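Local coordinates for protein Dok-7 (Mus musculus, PDB 3ML4) that activates the receptor tyrosine kinase MuSK as a dimeric cytoplasmic adaptor, and binds phosphoinositides through its PH domain, in forming neuromuscular synapses, at residues Leu161-Phe173 against Phe186-Phe200. Sequence-based numbering, arbitrary orientation.
Sequences LRRYGAVPNGFIF and FFLSSAEGEQMSFLF
Leu161 brings CD2 to CE2 of the Phe200 ring at 3.7 Å, the two side chains crossing at about a right angle. Tyr164 has CG between the backbone N and the carbonyl carbon (chi1 59°), which turns the ring toward helix 193-203. CB of Phe200 lies over one face, 3.7 Å from the ring centroid. The Phe200 ring meets the same face with its edge, a T-shaped pair with planes at 75°. The Tyr164 hydroxyl is hydrogen-bonded to Asp201, the residue after Phe200 in the helix. With an alanine at Tyr164, Asp201 would probably lack a partner and a gap would be likely to open beside CB and CD2 of Phe200. CB of Ala166 rests on O of Gly193 at 3.4 Å, where the first helical turn comes close to the strand. A water joins N of Ala166 to OG of Ser197. At the type II turn Val167-Gly170, Asn169 O accepts from N of Ser190, 3.1 Å away and well above the carbonyl plane. Phe171 and Leu188 form an antiparallel hydrogen-bonded pair. The Phe171 ring turns its edge to a face of Phe200, with centroids 5.1 Å apart. CB of Met196, a selenomethionine, covers a face of the Phe171 ring. On the other side of the sheet, Ile172 lies alongside Phe187, CD1 reaching CE1 at 3.7 Å. Back on the side of Phe171, Phe173 pairs with Phe186 through two backbone bonds, and CB of Phe186 lies over one face of the Phe173 ring.

Strands 161-167 and 170-175 thus pack on the C-terminal helix of the IRS-type PTB domain, mainly by ring and CH-pi contacts. Strand 161-167 is also the edge to which the bound MuSK peptide adds an antiparallel strand.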
ATOM      1  N   LEU B 161       6.655 -19.218  -0.632  1.00 31.37           N
ATOM      2  CA  LEU B 161       7.759 -19.973  -0.043  1.00 31.43           C
ATOM      3  C   LEU B 161       7.240 -21.063   0.893  1.00 31.52           C
ATOM      4  O   LEU B 161       6.461 -20.779   1.800  1.00 31.47           O
ATOM      5  CB  LEU B 161       8.678 -19.027   0.733  1.00 31.31           C
ATOM      6  CG  LEU B 161       9.941 -18.436   0.110  1.00 31.03           C
ATOM      7  CD1 LEU B 161       9.855 -18.236  -1.405  1.00 30.49           C
ATOM      8  CD2 LEU B 161      10.254 -17.129   0.817  1.00 30.70           C
ATOM      9  N   ARG B 162       7.671 -22.305   0.668  1.00 31.83           N
ATOM     10  CA  ARG B 162       7.282 -23.431   1.530  1.00 32.18           C
ATOM     11  C   ARG B 162       7.978 -23.335   2.874  1.00 31.78           C
ATOM     12  O   ARG B 162       7.345 -23.412   3.924  1.00 31.68           O
ATOM     13  CB  ARG B 162       7.659 -24.780   0.913  1.00 32.50           C
ATOM     14  CG  ARG B 162       7.134 -25.043  -0.480  1.00 34.60           C
ATOM     15  CD  ARG B 162       6.965 -26.540  -0.722  1.00 37.34           C
ATOM     16  NE  ARG B 162       6.820 -26.855  -2.145  1.00 39.06           N
ATOM     17  CZ  ARG B 162       6.284 -27.977  -2.617  1.00 40.01           C
ATOM     18  NH1 ARG B 162       5.819 -28.904  -1.786  1.00 40.79           N
ATOM     19  NH2 ARG B 162       6.200 -28.167  -3.926  1.00 40.32           N
ATOM     20  N   ARG B 163       9.295 -23.167   2.813  1.00 31.35           N
ATOM     21  CA  ARG B 163      10.165 -23.290   3.967  1.00 31.00           C
ATOM     22  C   ARG B 163      11.298 -22.288   3.852  1.00 30.26           C
ATOM     23  O   ARG B 163      11.605 -21.801   2.760  1.00 30.11           O
ATOM     24  CB  ARG B 163      10.744 -24.710   4.025  1.00 31.39           C
ATOM     25  CG  ARG B 163       9.899 -25.717   4.795  1.00 33.19           C
ATOM     26  CD  ARG B 163       9.583 -26.973   3.975  1.00 36.26           C
ATOM     27  NE  ARG B 163      10.759 -27.551   3.324  1.00 38.68           N
ATOM     28  CZ  ARG B 163      11.317 -28.715   3.655  1.00 40.10           C
ATOM     29  NH1 ARG B 163      10.808 -29.450   4.638  1.00 40.86           N
ATOM     30  NH2 ARG B 163      12.388 -29.149   2.993  1.00 39.66           N
ATOM     31  N   TYR B 164      11.906 -21.982   4.990  1.00 29.33           N
ATOM     32  CA  TYR B 164      13.096 -21.146   5.051  1.00 28.77           C
ATOM     33  C   TYR B 164      13.694 -21.276   6.442  1.00 28.47           C
ATOM     34  O   TYR B 164      13.004 -21.678   7.377  1.00 28.13           O
ATOM     35  CB  TYR B 164      12.770 -19.675   4.741  1.00 28.46           C
ATOM     36  CG  TYR B 164      11.755 -19.067   5.684  1.00 28.03           C
ATOM     37  CD1 TYR B 164      12.127 -18.632   6.952  1.00 26.49           C
ATOM     38  CD2 TYR B 164      10.420 -18.933   5.304  1.00 28.01           C
ATOM     39  CE1 TYR B 164      11.203 -18.095   7.820  1.00 27.12           C
ATOM     40  CE2 TYR B 164       9.481 -18.382   6.168  1.00 27.77           C
ATOM     41  CZ  TYR B 164       9.879 -17.968   7.423  1.00 27.55           C
ATOM     42  OH  TYR B 164       8.958 -17.423   8.283  1.00 27.81           O
ATOM     43  N   GLY B 165      14.971 -20.933   6.581  1.00 28.41           N
ATOM     44  CA  GLY B 165      15.600 -20.932   7.891  1.00 28.69           C
ATOM     45  C   GLY B 165      17.066 -20.555   7.899  1.00 28.91           C
ATOM     46  O   GLY B 165      17.768 -20.724   6.901  1.00 28.88           O
ATOM     47  N   ALA B 166      17.512 -20.035   9.040  1.00 29.15           N
ATOM     48  CA  ALA B 166      18.917 -19.740   9.282  1.00 29.45           C
ATOM     49  C   ALA B 166      19.707 -21.026   9.441  1.00 29.42           C
ATOM     50  O   ALA B 166      19.205 -22.008   9.991  1.00 29.52           O
ATOM     51  CB  ALA B 166      19.070 -18.878  10.531  1.00 29.41           C
ATOM     52  N   VAL B 167      20.947 -21.005   8.959  1.00 29.51           N
ATOM     53  CA  VAL B 167      21.899 -22.104   9.138  1.00 29.59           C
ATOM     54  C   VAL B 167      23.275 -21.503   9.446  1.00 29.73           C
ATOM     55  O   VAL B 167      23.476 -20.305   9.225  1.00 29.79           O
ATOM     56  CB  VAL B 167      21.977 -23.025   7.880  1.00 29.62           C
ATOM     57  CG1 VAL B 167      20.727 -23.903   7.752  1.00 29.35           C
ATOM     58  CG2 VAL B 167      22.198 -22.212   6.607  1.00 29.19           C
ATOM     59  N   PRO B 168      24.219 -22.315   9.978  1.00 29.93           N
ATOM     60  CA  PRO B 168      25.601 -21.843  10.144  1.00 29.74           C
ATOM     61  C   PRO B 168      26.096 -21.086   8.918  1.00 29.71           C
ATOM     62  O   PRO B 168      26.049 -21.617   7.806  1.00 29.72           O
ATOM     63  CB  PRO B 168      26.391 -23.144  10.315  1.00 29.73           C
ATOM     64  CG  PRO B 168      25.436 -24.056  10.991  1.00 29.96           C
ATOM     65  CD  PRO B 168      24.053 -23.693  10.488  1.00 29.94           C
ATOM     66  N   ASN B 169      26.527 -19.844   9.134  1.00 29.84           N
ATOM     67  CA  ASN B 169      27.054 -18.952   8.081  1.00 29.98           C
ATOM     68  C   ASN B 169      26.184 -18.809   6.821  1.00 29.64           C
ATOM     69  O   ASN B 169      26.686 -18.508   5.738  1.00 29.53           O
ATOM     70  CB  ASN B 169      28.505 -19.330   7.710  1.00 30.34           C
ATOM     71  CG  ASN B 169      29.283 -18.166   7.063  1.00 31.46           C
ATOM     72  OD1 ASN B 169      28.806 -17.020   7.010  1.00 31.62           O
ATOM     73  ND2 ASN B 169      30.489 -18.465   6.571  1.00 31.33           N
ATOM     74  N   GLY B 170      24.878 -19.006   6.964  1.00 29.51           N
ATOM     75  CA  GLY B 170      23.995 -18.909   5.813  1.00 29.11           C
ATOM     76  C   GLY B 170      22.513 -18.850   6.101  1.00 28.97           C
ATOM     77  O   GLY B 170      22.084 -18.693   7.245  1.00 28.82           O
ATOM     78  N   PHE B 171      21.738 -18.998   5.030  1.00 29.01           N
ATOM     79  CA  PHE B 171      20.284 -18.923   5.057  1.00 29.04           C
ATOM     80  C   PHE B 171      19.735 -19.715   3.872  1.00 28.98           C
ATOM     81  O   PHE B 171      20.181 -19.533   2.737  1.00 28.93           O
ATOM     82  CB  PHE B 171      19.836 -17.456   4.969  1.00 29.14           C
ATOM     83  CG  PHE B 171      18.342 -17.267   4.904  1.00 28.95           C
ATOM     84  CD1 PHE B 171      17.580 -17.233   6.072  1.00 29.39           C
ATOM     85  CD2 PHE B 171      17.702 -17.090   3.681  1.00 28.70           C
ATOM     86  CE1 PHE B 171      16.199 -17.046   6.025  1.00 28.95           C
ATOM     87  CE2 PHE B 171      16.326 -16.899   3.619  1.00 29.15           C
ATOM     88  CZ  PHE B 171      15.571 -16.879   4.796  1.00 29.62           C
ATOM     89  N   ILE B 172      18.764 -20.583   4.140  1.00 28.95           N
ATOM     90  CA  ILE B 172      18.136 -21.398   3.102  1.00 28.88           C
ATOM     91  C   ILE B 172      16.669 -21.010   2.957  1.00 29.16           C
ATOM     92  O   ILE B 172      15.981 -20.814   3.957  1.00 29.20           O
ATOM     93  CB  ILE B 172      18.242 -22.922   3.430  1.00 28.73           C
ATOM     94  CG1 ILE B 172      19.708 -23.375   3.464  1.00 28.68           C
ATOM     95  CG2 ILE B 172      17.446 -23.763   2.429  1.00 28.15           C
ATOM     96  CD1 ILE B 172      19.929 -24.746   4.115  1.00 28.65           C
ATOM     97  N   PHE B 173      16.199 -20.890   1.718  1.00 29.48           N
ATOM     98  CA  PHE B 173      14.764 -20.764   1.465  1.00 29.94           C
ATOM     99  C   PHE B 173      14.291 -21.614   0.278  1.00 30.56           C
ATOM    100  O   PHE B 173      15.047 -21.855  -0.665  1.00 30.79           O
ATOM    101  CB  PHE B 173      14.344 -19.292   1.321  1.00 29.61           C
ATOM    102  CG  PHE B 173      14.839 -18.622   0.071  1.00 29.24           C
ATOM    103  CD1 PHE B 173      16.104 -18.050   0.025  1.00 28.70           C
ATOM    104  CD2 PHE B 173      14.025 -18.535  -1.056  1.00 29.07           C
ATOM    105  CE1 PHE B 173      16.560 -17.418  -1.132  1.00 28.26           C
ATOM    106  CE2 PHE B 173      14.476 -17.901  -2.220  1.00 28.68           C
ATOM    107  CZ  PHE B 173      15.743 -17.342  -2.254  1.00 28.49           C
ATOM    108  N   PHE B 186      17.113 -22.942  -2.415  1.00 27.07           N
ATOM    109  CA  PHE B 186      18.197 -21.995  -2.696  1.00 25.71           C
ATOM    110  C   PHE B 186      19.026 -21.693  -1.455  1.00 25.30           C
ATOM    111  O   PHE B 186      18.489 -21.621  -0.342  1.00 25.03           O
ATOM    112  CB  PHE B 186      17.637 -20.696  -3.287  1.00 25.08           C
ATOM    113  CG  PHE B 186      16.841 -20.899  -4.546  1.00 23.80           C
ATOM    114  CD1 PHE B 186      15.456 -20.976  -4.500  1.00 22.42           C
ATOM    115  CD2 PHE B 186      17.478 -21.027  -5.778  1.00 22.40           C
ATOM    116  CE1 PHE B 186      14.717 -21.172  -5.662  1.00 21.93           C
ATOM    117  CE2 PHE B 186      16.746 -21.211  -6.944  1.00 21.88           C
ATOM    118  CZ  PHE B 186      15.364 -21.290  -6.884  1.00 22.21           C
ATOM    119  N   PHE B 187      20.329 -21.502  -1.665  1.00 24.76           N
ATOM    120  CA  PHE B 187      21.304 -21.431  -0.579  1.00 24.52           C
ATOM    121  C   PHE B 187      22.118 -20.153  -0.631  1.00 24.33           C
ATOM    122  O   PHE B 187      22.725 -19.843  -1.654  1.00 24.33           O
ATOM    123  CB  PHE B 187      22.273 -22.613  -0.662  1.00 24.60           C
ATOM    124  CG  PHE B 187      21.630 -23.956  -0.497  1.00 24.41           C
ATOM    125  CD1 PHE B 187      21.791 -24.669   0.686  1.00 24.80           C
ATOM    126  CD2 PHE B 187      20.886 -24.524  -1.530  1.00 24.69           C
ATOM    127  CE1 PHE B 187      21.211 -25.916   0.843  1.00 24.69           C
ATOM    128  CE2 PHE B 187      20.294 -25.771  -1.384  1.00 24.31           C
ATOM    129  CZ  PHE B 187      20.458 -26.468  -0.198  1.00 25.37           C
ATOM    130  N   LEU B 188      22.156 -19.427   0.481  1.00 24.40           N
ATOM    131  CA  LEU B 188      22.916 -18.182   0.563  1.00 24.58           C
ATOM    132  C   LEU B 188      23.877 -18.195   1.742  1.00 24.71           C
ATOM    133  O   LEU B 188      23.548 -18.712   2.808  1.00 24.44           O
ATOM    134  CB  LEU B 188      21.981 -16.966   0.675  1.00 24.45           C
ATOM    135  CG  LEU B 188      20.748 -16.853  -0.234  1.00 24.65           C
ATOM    136  CD1 LEU B 188      19.930 -15.600   0.109  1.00 24.72           C
ATOM    137  CD2 LEU B 188      21.128 -16.855  -1.709  1.00 24.17           C
ATOM    138  N   SER B 189      25.062 -17.624   1.528  1.00 25.04           N
ATOM    139  CA  SER B 189      26.046 -17.398   2.580  1.00 25.44           C
ATOM    140  C   SER B 189      25.925 -15.970   3.089  1.00 25.66           C
ATOM    141  O   SER B 189      25.919 -15.019   2.304  1.00 25.45           O
ATOM    142  CB  SER B 189      27.474 -17.632   2.070  1.00 25.37           C
ATOM    143  OG  SER B 189      27.765 -19.014   1.950  1.00 26.02           O
ATOM    144  N   SER B 190      25.831 -15.836   4.409  1.00 26.19           N
ATOM    145  CA  SER B 190      25.805 -14.543   5.078  1.00 26.60           C
ATOM    146  C   SER B 190      25.948 -14.733   6.574  1.00 26.87           C
ATOM    147  O   SER B 190      25.693 -15.821   7.091  1.00 26.54           O
ATOM    148  CB  SER B 190      24.497 -13.810   4.792  1.00 26.72           C
ATOM    149  OG  SER B 190      24.465 -12.576   5.487  1.00 27.26           O
ATOM    150  N   ALA B 191      26.336 -13.665   7.268  1.00 27.38           N
ATOM    151  CA  ALA B 191      26.424 -13.690   8.728  1.00 28.11           C
ATOM    152  C   ALA B 191      25.129 -13.182   9.401  1.00 28.62           C
ATOM    153  O   ALA B 191      25.098 -12.943  10.612  1.00 28.75           O
ATOM    154  CB  ALA B 191      27.650 -12.893   9.205  1.00 27.76           C
ATOM    155  N   GLU B 192      24.059 -13.037   8.620  1.00 28.98           N
ATOM    156  CA  GLU B 192      22.824 -12.444   9.131  1.00 29.77           C
ATOM    157  C   GLU B 192      21.591 -13.333   8.930  1.00 29.78           C
ATOM    158  O   GLU B 192      20.472 -12.839   8.796  1.00 29.57           O
ATOM    159  CB  GLU B 192      22.604 -11.056   8.507  1.00 29.67           C
ATOM    160  CG  GLU B 192      23.748 -10.074   8.735  1.00 30.15           C
ATOM    161  CD  GLU B 192      23.571  -8.800   7.949  1.00 30.73           C
ATOM    162  OE1 GLU B 192      23.612  -8.862   6.704  1.00 33.11           O
ATOM    163  OE2 GLU B 192      23.392  -7.730   8.572  1.00 32.54           O
ATOM    164  N   GLY B 193      21.805 -14.644   8.925  1.00 30.15           N
ATOM    165  CA  GLY B 193      20.738 -15.604   8.678  1.00 30.81           C
ATOM    166  C   GLY B 193      19.652 -15.580   9.732  1.00 31.41           C
ATOM    167  O   GLY B 193      18.468 -15.697   9.410  1.00 31.34           O
ATOM    168  N   GLU B 194      20.066 -15.447  10.991  1.00 32.10           N
ATOM    169  CA  GLU B 194      19.151 -15.305  12.122  1.00 32.86           C
ATOM    170  C   GLU B 194      18.283 -14.047  11.970  1.00 32.86           C
ATOM    171  O   GLU B 194      17.086 -14.082  12.252  1.00 33.01           O
ATOM    172  CB  GLU B 194      19.927 -15.273  13.444  1.00 32.76           C
ATOM    173  CG  GLU B 194      20.347 -16.652  13.972  1.00 33.78           C
ATOM    174  CD  GLU B 194      21.303 -16.565  15.166  1.00 33.77           C
ATOM    175  OE1 GLU B 194      20.887 -16.888  16.302  1.00 34.16           O
ATOM    176  OE2 GLU B 194      22.469 -16.158  14.970  1.00 35.02           O
ATOM    177  N   GLN B 195      18.893 -12.953  11.517  1.00 32.90           N
ATOM    178  CA  GLN B 195      18.165 -11.719  11.206  1.00 33.31           C
ATOM    179  C   GLN B 195      17.223 -11.872  10.021  1.00 33.44           C
ATOM    180  O   GLN B 195      16.138 -11.295  10.018  1.00 33.60           O
ATOM    181  CB  GLN B 195      19.130 -10.565  10.940  1.00 33.15           C
ATOM    182  CG  GLN B 195      19.520  -9.810  12.188  1.00 34.02           C
ATOM    183  CD  GLN B 195      20.798  -9.015  12.031  1.00 35.04           C
ATOM    184  OE1 GLN B 195      21.127  -8.533  10.941  1.00 35.67           O
ATOM    185  NE2 GLN B 195      21.531  -8.869  13.129  1.00 35.04           N
HETATM  186  N   MSE B 196      17.635 -12.649   9.023  1.00 33.43           N
HETATM  187  CA  MSE B 196      16.807 -12.870   7.843  1.00 34.28           C
HETATM  188  C   MSE B 196      15.584 -13.722   8.163  1.00 33.00           C
HETATM  189  O   MSE B 196      14.474 -13.410   7.733  1.00 32.80           O
HETATM  190  CB  MSE B 196      17.620 -13.496   6.707  1.00 34.18           C
HETATM  191  CG  MSE B 196      18.616 -12.540   6.077  1.00 35.28           C
HETATM  192 SE   MSE B 196      19.893 -13.412   4.878  1.00 38.58          SE
HETATM  193  CE  MSE B 196      21.457 -12.441   5.462  1.00 35.35           C
ATOM    194  N   SER B 197      15.807 -14.787   8.930  1.00 32.19           N
ATOM    195  CA  SER B 197      14.763 -15.738   9.304  1.00 31.20           C
ATOM    196  C   SER B 197      13.707 -15.089  10.198  1.00 30.74           C
ATOM    197  O   SER B 197      12.505 -15.335  10.038  1.00 30.50           O
ATOM    198  CB  SER B 197      15.388 -16.944  10.010  1.00 31.22           C
ATOM    199  OG  SER B 197      14.499 -18.043  10.032  1.00 31.05           O
ATOM    200  N   PHE B 198      14.166 -14.262  11.136  1.00 29.82           N
ATOM    201  CA  PHE B 198      13.275 -13.549  12.036  1.00 29.18           C
ATOM    202  C   PHE B 198      12.426 -12.512  11.294  1.00 28.60           C
ATOM    203  O   PHE B 198      11.242 -12.332  11.594  1.00 28.38           O
ATOM    204  CB  PHE B 198      14.067 -12.885  13.157  1.00 29.32           C
ATOM    205  CG  PHE B 198      13.273 -11.888  13.945  1.00 29.77           C
ATOM    206  CD1 PHE B 198      12.311 -12.314  14.861  1.00 29.69           C
ATOM    207  CD2 PHE B 198      13.480 -10.521  13.766  1.00 29.66           C
ATOM    208  CE1 PHE B 198      11.576 -11.391  15.590  1.00 30.13           C
ATOM    209  CE2 PHE B 198      12.752  -9.590  14.492  1.00 29.66           C
ATOM    210  CZ  PHE B 198      11.797 -10.021  15.403  1.00 29.65           C
ATOM    211  N   LEU B 199      13.043 -11.833  10.332  1.00 27.82           N
ATOM    212  CA  LEU B 199      12.332 -10.911   9.463  1.00 27.10           C
ATOM    213  C   LEU B 199      11.235 -11.658   8.708  1.00 26.57           C
ATOM    214  O   LEU B 199      10.089 -11.210   8.649  1.00 26.26           O
ATOM    215  CB  LEU B 199      13.305 -10.271   8.475  1.00 27.09           C
ATOM    216  CG  LEU B 199      12.875  -8.955   7.838  1.00 26.59           C
ATOM    217  CD1 LEU B 199      13.318  -7.823   8.737  1.00 26.80           C
ATOM    218  CD2 LEU B 199      13.489  -8.810   6.459  1.00 26.16           C
ATOM    219  N   PHE B 200      11.609 -12.806   8.148  1.00 26.09           N
ATOM    220  CA  PHE B 200      10.686 -13.696   7.450  1.00 25.72           C
ATOM    221  C   PHE B 200       9.541 -14.155   8.356  1.00 25.55           C
ATOM    222  O   PHE B 200       8.373 -14.082   7.971  1.00 25.72           O
ATOM    223  CB  PHE B 200      11.450 -14.900   6.892  1.00 25.58           C
ATOM    224  CG  PHE B 200      12.039 -14.687   5.519  1.00 25.32           C
ATOM    225  CD1 PHE B 200      12.645 -13.478   5.167  1.00 25.84           C
ATOM    226  CD2 PHE B 200      12.014 -15.715   4.585  1.00 25.17           C
ATOM    227  CE1 PHE B 200      13.198 -13.292   3.897  1.00 25.85           C
ATOM    228  CE2 PHE B 200      12.560 -15.541   3.310  1.00 25.71           C
ATOM    229  CZ  PHE B 200      13.155 -14.327   2.968  1.00 25.80           C
TER
HETATM  230  O   HOH W   1      15.767 -20.692  11.184  1.00 29.70           O